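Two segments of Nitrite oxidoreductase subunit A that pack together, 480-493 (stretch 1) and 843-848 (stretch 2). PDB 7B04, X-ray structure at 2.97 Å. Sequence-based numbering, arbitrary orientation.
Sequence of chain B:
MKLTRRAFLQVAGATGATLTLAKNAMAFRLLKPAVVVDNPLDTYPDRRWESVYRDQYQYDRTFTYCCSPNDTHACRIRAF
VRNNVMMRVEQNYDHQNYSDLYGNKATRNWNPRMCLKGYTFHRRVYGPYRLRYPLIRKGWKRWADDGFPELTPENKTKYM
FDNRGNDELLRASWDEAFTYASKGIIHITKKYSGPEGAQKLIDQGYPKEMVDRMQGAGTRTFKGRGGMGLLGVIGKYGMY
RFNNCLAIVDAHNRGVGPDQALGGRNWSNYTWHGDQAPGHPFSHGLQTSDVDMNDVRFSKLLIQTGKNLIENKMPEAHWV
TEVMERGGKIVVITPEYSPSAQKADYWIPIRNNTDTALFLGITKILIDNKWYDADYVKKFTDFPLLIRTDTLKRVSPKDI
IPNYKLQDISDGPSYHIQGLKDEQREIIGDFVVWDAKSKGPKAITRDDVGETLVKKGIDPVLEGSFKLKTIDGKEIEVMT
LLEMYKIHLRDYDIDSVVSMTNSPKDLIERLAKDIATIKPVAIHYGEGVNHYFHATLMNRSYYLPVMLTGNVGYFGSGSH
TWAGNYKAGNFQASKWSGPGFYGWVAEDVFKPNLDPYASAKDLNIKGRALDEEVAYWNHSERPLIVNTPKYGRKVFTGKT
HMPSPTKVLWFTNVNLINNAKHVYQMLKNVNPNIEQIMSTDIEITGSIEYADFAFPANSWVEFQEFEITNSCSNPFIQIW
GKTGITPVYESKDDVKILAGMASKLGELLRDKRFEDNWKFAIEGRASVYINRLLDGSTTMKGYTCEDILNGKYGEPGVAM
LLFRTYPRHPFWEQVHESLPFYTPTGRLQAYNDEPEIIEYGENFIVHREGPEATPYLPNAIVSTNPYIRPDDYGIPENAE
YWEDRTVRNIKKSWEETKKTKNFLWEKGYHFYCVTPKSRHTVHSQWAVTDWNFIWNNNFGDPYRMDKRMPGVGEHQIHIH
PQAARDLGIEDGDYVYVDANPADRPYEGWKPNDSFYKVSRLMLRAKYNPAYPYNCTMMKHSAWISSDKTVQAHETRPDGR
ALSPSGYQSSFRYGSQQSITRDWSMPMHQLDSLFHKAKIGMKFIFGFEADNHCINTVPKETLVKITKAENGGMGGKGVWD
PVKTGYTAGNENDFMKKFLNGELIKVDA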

# COMPACT_ATOMS: atom_id res chain seq x y z
N THR B 480 13.77 -23.87 42.13
CA THR B 480 13.03 -23.89 40.87
C THR B 480 13.20 -22.58 40.11
O THR B 480 13.34 -21.51 40.70
CB THR B 480 11.55 -24.16 41.11
OG1 THR B 480 10.94 -23.03 41.75
CG2 THR B 480 11.35 -25.38 42.00
N LEU B 481 13.19 -22.69 38.78
CA LEU B 481 13.21 -21.49 37.94
C LEU B 481 12.06 -20.56 38.30
O LEU B 481 12.21 -19.34 38.28
CB LEU B 481 13.14 -21.87 36.46
CG LEU B 481 13.11 -20.68 35.50
CD1 LEU B 481 14.37 -19.83 35.63
CD2 LEU B 481 12.90 -21.14 34.06
N LEU B 482 10.90 -21.13 38.64
CA LEU B 482 9.77 -20.31 39.06
C LEU B 482 10.09 -19.57 40.35
O LEU B 482 9.76 -18.39 40.50
CB LEU B 482 8.53 -21.18 39.22
CG LEU B 482 7.17 -20.51 39.04
CD1 LEU B 482 6.15 -21.50 38.50
CD2 LEU B 482 6.69 -19.92 40.36
N GLU B 483 10.72 -20.26 41.31
CA GLU B 483 11.20 -19.56 42.50
C GLU B 483 12.19 -18.47 42.13
O GLU B 483 12.11 -17.35 42.65
CB GLU B 483 11.82 -20.55 43.49
CG GLU B 483 10.81 -21.30 44.34
CD GLU B 483 10.10 -20.41 45.35
OE1 GLU B 483 10.72 -19.43 45.83
OE2 GLU B 483 8.92 -20.68 45.66
N MET B 484 13.14 -18.82 41.27
CA MET B 484 14.13 -17.83 40.81
C MET B 484 13.35 -16.75 40.07
O MET B 484 13.66 -15.57 40.25
CB MET B 484 15.17 -18.47 39.89
CG MET B 484 16.08 -19.44 40.60
SD MET B 484 17.68 -19.69 39.80
CE MET B 484 18.77 -18.83 40.92
N TYR B 485 12.33 -17.11 39.30
CA TYR B 485 11.57 -16.03 38.62
C TYR B 485 10.86 -15.15 39.65
O TYR B 485 10.79 -13.94 39.46
CB TYR B 485 10.71 -16.56 37.47
CG TYR B 485 11.32 -16.32 36.11
CD1 TYR B 485 11.21 -15.10 35.47
CD2 TYR B 485 12.04 -17.31 35.49
CE1 TYR B 485 11.78 -14.88 34.24
CE2 TYR B 485 12.62 -17.10 34.25
CZ TYR B 485 12.49 -15.89 33.62
OH TYR B 485 13.08 -15.72 32.41
N LYS B 486 10.35 -15.76 40.72
CA LYS B 486 9.64 -15.05 41.81
C LYS B 486 10.57 -14.00 42.41
O LYS B 486 10.09 -12.94 42.77
CB LYS B 486 9.31 -16.07 42.90
CG LYS B 486 7.85 -16.45 43.05
CD LYS B 486 7.69 -17.63 43.97
CE LYS B 486 6.37 -18.35 43.81
NZ LYS B 486 6.57 -19.81 43.73
N ILE B 487 11.85 -14.32 42.56
CA ILE B 487 12.80 -13.34 43.05
C ILE B 487 13.24 -12.41 41.93
O ILE B 487 13.61 -11.26 42.19
CB ILE B 487 13.98 -14.05 43.74
CG1 ILE B 487 13.46 -15.31 44.44
CG2 ILE B 487 14.58 -13.14 44.79
CD1 ILE B 487 14.46 -16.03 45.31
N HIS B 488 13.23 -12.88 40.68
CA HIS B 488 13.60 -11.98 39.58
C HIS B 488 12.54 -10.90 39.39
O HIS B 488 12.87 -9.75 39.09
CB HIS B 488 13.78 -12.75 38.27
CG HIS B 488 14.26 -11.90 37.13
ND1 HIS B 488 15.28 -10.99 37.26
CD2 HIS B 488 13.83 -11.80 35.85
CE1 HIS B 488 15.48 -10.38 36.11
NE2 HIS B 488 14.60 -10.86 35.24
N LEU B 489 11.27 -11.24 39.58
CA LEU B 489 10.17 -10.34 39.27
C LEU B 489 9.91 -9.30 40.34
O LEU B 489 8.94 -8.52 40.20
CB LEU B 489 8.90 -11.17 39.04
CG LEU B 489 8.85 -12.03 37.78
CD1 LEU B 489 7.72 -13.05 37.84
CD2 LEU B 489 8.71 -11.15 36.55
N ARG B 490 10.73 -9.23 41.39
CA ARG B 490 10.55 -8.20 42.42
C ARG B 490 10.88 -6.80 41.91
O ARG B 490 10.43 -5.81 42.50
CB ARG B 490 11.41 -8.52 43.64
N ASP B 491 11.68 -6.70 40.85
CA ASP B 491 12.01 -5.42 40.23
C ASP B 491 10.97 -4.98 39.22
O ASP B 491 11.10 -3.90 38.64
CB ASP B 491 13.38 -5.47 39.57
CG ASP B 491 14.47 -5.80 40.56
OD1 ASP B 491 14.15 -6.11 41.73
OD2 ASP B 491 15.65 -5.74 40.18
N TYR B 492 9.96 -5.80 38.97
CA TYR B 492 8.94 -5.52 37.98
C TYR B 492 7.58 -5.39 38.64
O TYR B 492 6.55 -5.88 38.13
CB TYR B 492 8.98 -6.58 36.89
CG TYR B 492 10.29 -6.44 36.16
CD1 TYR B 492 10.41 -5.56 35.10
CD2 TYR B 492 11.44 -7.10 36.59
CE1 TYR B 492 11.61 -5.39 34.45
CE2 TYR B 492 12.64 -6.93 35.95
CZ TYR B 492 12.72 -6.08 34.88
OH TYR B 492 13.92 -5.89 34.22
N ASP B 493 7.56 -4.71 39.79
CA ASP B 493 6.31 -4.36 40.44
C ASP B 493 5.49 -3.46 39.54
O ASP B 493 6.02 -2.74 38.68
CB ASP B 493 6.59 -3.66 41.79
CG ASP B 493 7.30 -2.33 41.63
OD1 ASP B 493 8.39 -2.33 41.02
OD2 ASP B 493 6.81 -1.30 42.14
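Stretch 2 843-848: NFIVHR

Stretch 1 is a short helix, 481-488, continuing into a 3-10 segment from L489. Stretch 2 is mostly loop, extended from F844 on, with a weakly bonded strand at about 847-848. It runs along the helix in the same general sense as stretch 1: F844 lies beside H488, with CA atoms 8.0 Å apart, and H847 lies beside Y492, with CA atoms 9.3 Å apart. At these separations the backbones do not touch directly, and side chains span the gap. The contact buries 425 Å² in total, and F844 contributes more of it than any other residue.

T480 precedes the helix and caps it. Its OG1 accepts a hydrogen bond from E483 N at 2.8 Å. It makes no contact with stretch 2. L481 begins the contact. Its CB points sideways, but the end of the side chain comes nearer, and L481 CD1 reaches F844 CE1 at 4.1 Å.

L482 and E483 are out of reach of stretch 2. M484 points toward it and meets the edge of the phenyl ring, with M484 CB 3.8 Å from F844 CZ. The sulfur also lies at the ring edge, M484 SD being 5.3 Å from the centroid of the F844 ring.

Y485 meets both F844 and I845. The edge of the F844 ring is directed at its face, with centroids 5.5 Å apart and planes at 76°; Y485 CE2 and F844 CD1 are 4.0 Å apart. Y485 CZ is 4.3 Å from I845 CB. Its hydroxyl reaches past this pair to the backbone, where I845 N donates to Y485 OH at 3.0 Å. The position of this OH is less sure, because it lies too close to an atom elsewhere in the model.

K486 and I487 do not touch stretch 2. One turn on from M484, H488 points toward it. F844 CB sits over the face of the imidazole, 4.0 Å from the centroid of the H488 ring, in a CH-pi contact. The H488 and F844 rings are near parallel but slid apart, at 28° with centroids 5.0 Å apart, so they barely overlap. At the edge of the imidazole, H488 NE2 donates to I845 O at 3.1 Å. Thus I845 has its N bonded to Y485 and its O bonded to H488, one helical turn fixing both polar groups of a single loop residue. V846 also lies at the imidazole edge, with H488 CE1 3.8 Å from V846 CG2.

L489, R490 and D491 leave stretch 2 uncontacted. The R490 side chain is not modelled beyond CB. Y492 restores the contact. Its CB points toward stretch 2, and H847 N donates to Y492 OH at 3.1 Å. The same hydroxyl lies 3.5 Å from V846 CG2, measured from Y492 OH. H847 CB is 3.3 Å from Y492 OH, at the edge of the ring, while the end of the H847 side chain leads away. D493 is out of reach and caps the next helix.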

# COMPACT_ATOMS: atom_id res chain seq x y z
N ASN B 843 20.84 -14.37 31.15
CA ASN B 843 20.35 -15.71 31.44
C ASN B 843 18.86 -15.67 31.80
O ASN B 843 18.10 -16.55 31.38
CB ASN B 843 21.16 -16.34 32.57
CG ASN B 843 21.24 -15.47 33.81
OD1 ASN B 843 20.63 -14.40 33.87
ND2 ASN B 843 22.00 -15.91 34.80
N PHE B 844 18.45 -14.68 32.57
CA PHE B 844 17.04 -14.43 32.84
C PHE B 844 16.45 -13.53 31.76
O PHE B 844 17.16 -12.79 31.09
CB PHE B 844 16.86 -13.77 34.21
CG PHE B 844 17.02 -14.71 35.37
CD1 PHE B 844 15.97 -15.51 35.77
CD2 PHE B 844 18.22 -14.77 36.06
CE1 PHE B 844 16.12 -16.37 36.84
CE2 PHE B 844 18.37 -15.63 37.13
CZ PHE B 844 17.32 -16.43 37.52
N ILE B 845 15.13 -13.61 31.61
CA ILE B 845 14.41 -12.69 30.75
C ILE B 845 14.32 -11.36 31.50
O ILE B 845 13.48 -11.19 32.39
CB ILE B 845 13.03 -13.22 30.35
CG1 ILE B 845 13.18 -14.50 29.52
CG2 ILE B 845 12.26 -12.17 29.56
CD1 ILE B 845 11.88 -15.24 29.30
N VAL B 846 15.20 -10.43 31.16
CA VAL B 846 15.33 -9.16 31.86
C VAL B 846 15.09 -8.04 30.87
O VAL B 846 15.28 -8.20 29.66
CB VAL B 846 16.72 -9.03 32.53
CG1 VAL B 846 17.82 -8.91 31.47
CG2 VAL B 846 16.76 -7.87 33.51
N HIS B 847 14.65 -6.89 31.38
CA HIS B 847 14.52 -5.69 30.57
C HIS B 847 15.85 -4.96 30.51
O HIS B 847 16.51 -4.78 31.54
CB HIS B 847 13.44 -4.76 31.12
CG HIS B 847 13.35 -3.46 30.39
ND1 HIS B 847 14.11 -2.36 30.74
CD2 HIS B 847 12.61 -3.08 29.32
CE1 HIS B 847 13.83 -1.36 29.92
NE2 HIS B 847 12.92 -1.77 29.05
N ARG B 848 16.25 -4.56 29.31
CA ARG B 848 17.48 -3.81 29.11
C ARG B 848 17.21 -2.64 28.18
O ARG B 848 16.44 -2.75 27.23
CB ARG B 848 18.58 -4.70 28.51
CG ARG B 848 19.03 -5.83 29.42
CD ARG B 848 20.19 -6.60 28.81
NE ARG B 848 21.40 -5.78 28.74
CZ ARG B 848 22.56 -6.19 28.23
NH1 ARG B 848 23.60 -5.38 28.21
NH2 ARG B 848 22.66 -7.41 27.73